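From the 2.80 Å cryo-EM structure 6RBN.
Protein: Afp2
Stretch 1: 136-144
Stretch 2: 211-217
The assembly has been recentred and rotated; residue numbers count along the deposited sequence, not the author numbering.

Stretch 1 (136-144) KIAGTAKPD
Stretch 2 211-217: DFQGKYN

A loop of Afp2 packs against one side of a helix from the same chain through a small, mainly apolar contact, held by van der Waals packing with no hydrogen bond passing between the two stretches. The surface buried, both sides summed, is 333 Å².

Stretch 1 runs as loop or turn through most of its length and passes into a weakly bonded helix at about P143. I137 is extended (phi/psi -73/133), A138 turns to -74/-51, and G139 takes 124/-23. T140 (-100/37) and A141 (-84/-13) follow, then K142 at 55/83, and P143 returns to helical values (-58/-18). Stretch 2 enters as helix already begun, with F212 at -77/-42 and K215 at -78/-26; the bond from Y216 N to Q213 O, 3.0 Å, closes a turn within it. The two stretches advance in the same sense: G139 CA lies 6.9 Å from F212 CA, and P143 CA lies 6.7 Å from Y216 CA.

I137, with its CA-to-CB bond toward the helix and chi1 m, chi2 t, brings a branched aliphatic side chain to two aromatic residues. Its CG2 sits 3.6 Å from F212 CZ, at the edge of that ring and near its plane, and 3.3 Å from Y216 OH. F212 also points toward the loop, and its t rotamer (chi1 180°, chi2 75°) carries the ring out to I137. Y216 starts sideways, but chi1 -67° and chi2 -80° bring the end of its side chain nearer the loop. There A141, whose small methyl also points toward the helix, places CB 3.5 Å from Y216 OH.

P143 supplies a compact, rigid apolar ring, puckered C-gamma endo, whose CB lies 3.5 Å from Y216 CE1 and meets the Y216 ring obliquely. This suits an aromatic neighbour, since both present carbon to each other, so van der Waals packing suffices.

G139 is demanded by its own backbone: at positive phi, a CB would be jammed against the carbonyl oxygen of A138. Its CA approaches F212 CE1 at 4.4 Å, again at the ring edge. Beside it K215, chi1 m and chi2 t with chi3 between wells at -96° and chi4 p, reaches the loop with the end of its side chain, and K215 CE comes 3.8 Å from G139 O. CE, next to the amine, meets this carbonyl oxygen, and chi4 p turns NZ back toward the F212 ring.

A138, T140 and K142 point away from the helix and are exposed, while I137, A141 and P143 face it.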

# COMPACT_ATOMS: atom_id res chain seq x y z
N LYS C 136 41.16 4.76 -106.57
CA LYS C 136 40.57 6.08 -106.46
C LYS C 136 39.15 6.07 -107.01
O LYS C 136 38.91 5.56 -108.11
CB LYS C 136 41.41 7.13 -107.18
CG LYS C 136 40.87 8.54 -106.99
CD LYS C 136 41.68 9.58 -107.75
CE LYS C 136 42.99 9.87 -107.04
NZ LYS C 136 43.72 10.98 -107.70
N ILE C 137 38.22 6.62 -106.24
CA ILE C 137 36.87 6.85 -106.73
C ILE C 137 36.91 8.02 -107.71
O ILE C 137 37.52 9.06 -107.42
CB ILE C 137 35.92 7.09 -105.56
CG1 ILE C 137 35.88 5.87 -104.65
CG2 ILE C 137 34.53 7.37 -106.05
CD1 ILE C 137 35.12 6.10 -103.37
N ALA C 138 36.26 7.85 -108.86
CA ALA C 138 36.45 8.77 -109.98
C ALA C 138 35.76 10.11 -109.76
O ALA C 138 36.39 11.17 -109.92
CB ALA C 138 35.94 8.12 -111.27
N GLY C 139 34.49 10.09 -109.40
CA GLY C 139 33.67 11.29 -109.32
C GLY C 139 32.42 11.24 -110.16
O GLY C 139 31.46 11.96 -109.87
N THR C 140 32.40 10.40 -111.19
CA THR C 140 31.19 10.02 -111.91
C THR C 140 30.71 8.66 -111.45
O THR C 140 30.22 7.84 -112.23
CB THR C 140 31.45 10.01 -113.42
OG1 THR C 140 32.47 9.07 -113.72
CG2 THR C 140 31.89 11.39 -113.88
N ALA C 141 30.85 8.40 -110.14
CA ALA C 141 30.89 7.04 -109.62
C ALA C 141 29.53 6.41 -109.39
O ALA C 141 29.48 5.18 -109.20
CB ALA C 141 31.67 7.02 -108.32
N LYS C 142 28.43 7.20 -109.41
CA LYS C 142 27.08 6.78 -109.02
C LYS C 142 27.11 6.21 -107.60
O LYS C 142 27.24 5.00 -107.41
CB LYS C 142 26.48 5.78 -110.02
CG LYS C 142 25.02 5.41 -109.75
CD LYS C 142 24.11 6.61 -109.88
CE LYS C 142 23.98 7.06 -111.32
NZ LYS C 142 23.03 8.20 -111.45
N PRO C 143 27.05 7.09 -106.58
CA PRO C 143 27.42 6.72 -105.20
C PRO C 143 26.65 5.57 -104.57
O PRO C 143 27.13 5.01 -103.58
CB PRO C 143 27.17 8.01 -104.42
CG PRO C 143 26.16 8.74 -105.21
CD PRO C 143 26.46 8.44 -106.65
N ASP C 144 25.48 5.19 -105.09
CA ASP C 144 24.81 4.00 -104.60
C ASP C 144 25.47 2.72 -105.08
O ASP C 144 25.28 1.67 -104.46
CB ASP C 144 23.34 4.00 -105.02
CG ASP C 144 22.54 5.09 -104.34
OD1 ASP C 144 22.90 5.46 -103.20
OD2 ASP C 144 21.56 5.57 -104.94
N ASP C 211 33.44 19.06 -102.46
CA ASP C 211 32.38 18.70 -103.38
C ASP C 211 32.32 17.21 -103.66
O ASP C 211 31.29 16.71 -104.13
CB ASP C 211 32.54 19.48 -104.69
CG ASP C 211 32.30 20.97 -104.51
OD1 ASP C 211 31.52 21.34 -103.60
OD2 ASP C 211 32.88 21.76 -105.27
N PHE C 212 33.41 16.49 -103.40
CA PHE C 212 33.39 15.03 -103.51
C PHE C 212 32.67 14.40 -102.32
O PHE C 212 31.89 13.46 -102.49
CB PHE C 212 34.81 14.49 -103.62
CG PHE C 212 34.88 13.00 -103.74
CD1 PHE C 212 34.55 12.37 -104.92
CD2 PHE C 212 35.29 12.23 -102.67
CE1 PHE C 212 34.61 11.00 -105.03
CE2 PHE C 212 35.36 10.86 -102.76
CZ PHE C 212 35.02 10.25 -103.94
N GLN C 213 32.94 14.90 -101.11
CA GLN C 213 32.32 14.34 -99.91
C GLN C 213 30.84 14.67 -99.82
O GLN C 213 30.08 13.91 -99.20
CB GLN C 213 33.07 14.86 -98.68
CG GLN C 213 32.65 14.26 -97.35
CD GLN C 213 33.54 14.70 -96.22
OE1 GLN C 213 34.47 15.47 -96.41
NE2 GLN C 213 33.26 14.20 -95.02
N GLY C 214 30.39 15.74 -100.47
CA GLY C 214 28.99 16.13 -100.43
C GLY C 214 28.04 15.15 -101.08
O GLY C 214 26.86 15.13 -100.73
N LYS C 215 28.53 14.33 -102.01
CA LYS C 215 27.70 13.28 -102.58
C LYS C 215 27.56 12.09 -101.65
O LYS C 215 26.57 11.36 -101.72
CB LYS C 215 28.27 12.82 -103.92
CG LYS C 215 28.23 13.86 -105.02
CD LYS C 215 28.68 13.27 -106.35
CE LYS C 215 30.15 13.53 -106.63
NZ LYS C 215 31.06 12.66 -105.84
N TYR C 216 28.55 11.87 -100.78
CA TYR C 216 28.60 10.68 -99.96
C TYR C 216 28.18 10.90 -98.52
O TYR C 216 28.13 9.93 -97.76
CB TYR C 216 30.01 10.09 -99.97
CG TYR C 216 30.41 9.55 -101.31
CD1 TYR C 216 29.99 8.30 -101.73
CD2 TYR C 216 31.20 10.30 -102.16
CE1 TYR C 216 30.36 7.80 -102.95
CE2 TYR C 216 31.56 9.82 -103.39
CZ TYR C 216 31.14 8.57 -103.78
OH TYR C 216 31.50 8.09 -105.01
N ASN C 217 27.88 12.13 -98.12
CA ASN C 217 27.55 12.39 -96.73
C ASN C 217 26.14 11.94 -96.37
O ASN C 217 25.83 11.82 -95.19
CB ASN C 217 27.71 13.87 -96.43
CG ASN C 217 27.89 14.17 -94.97
OD1 ASN C 217 28.10 13.27 -94.16
ND2 ASN C 217 27.78 15.43 -94.60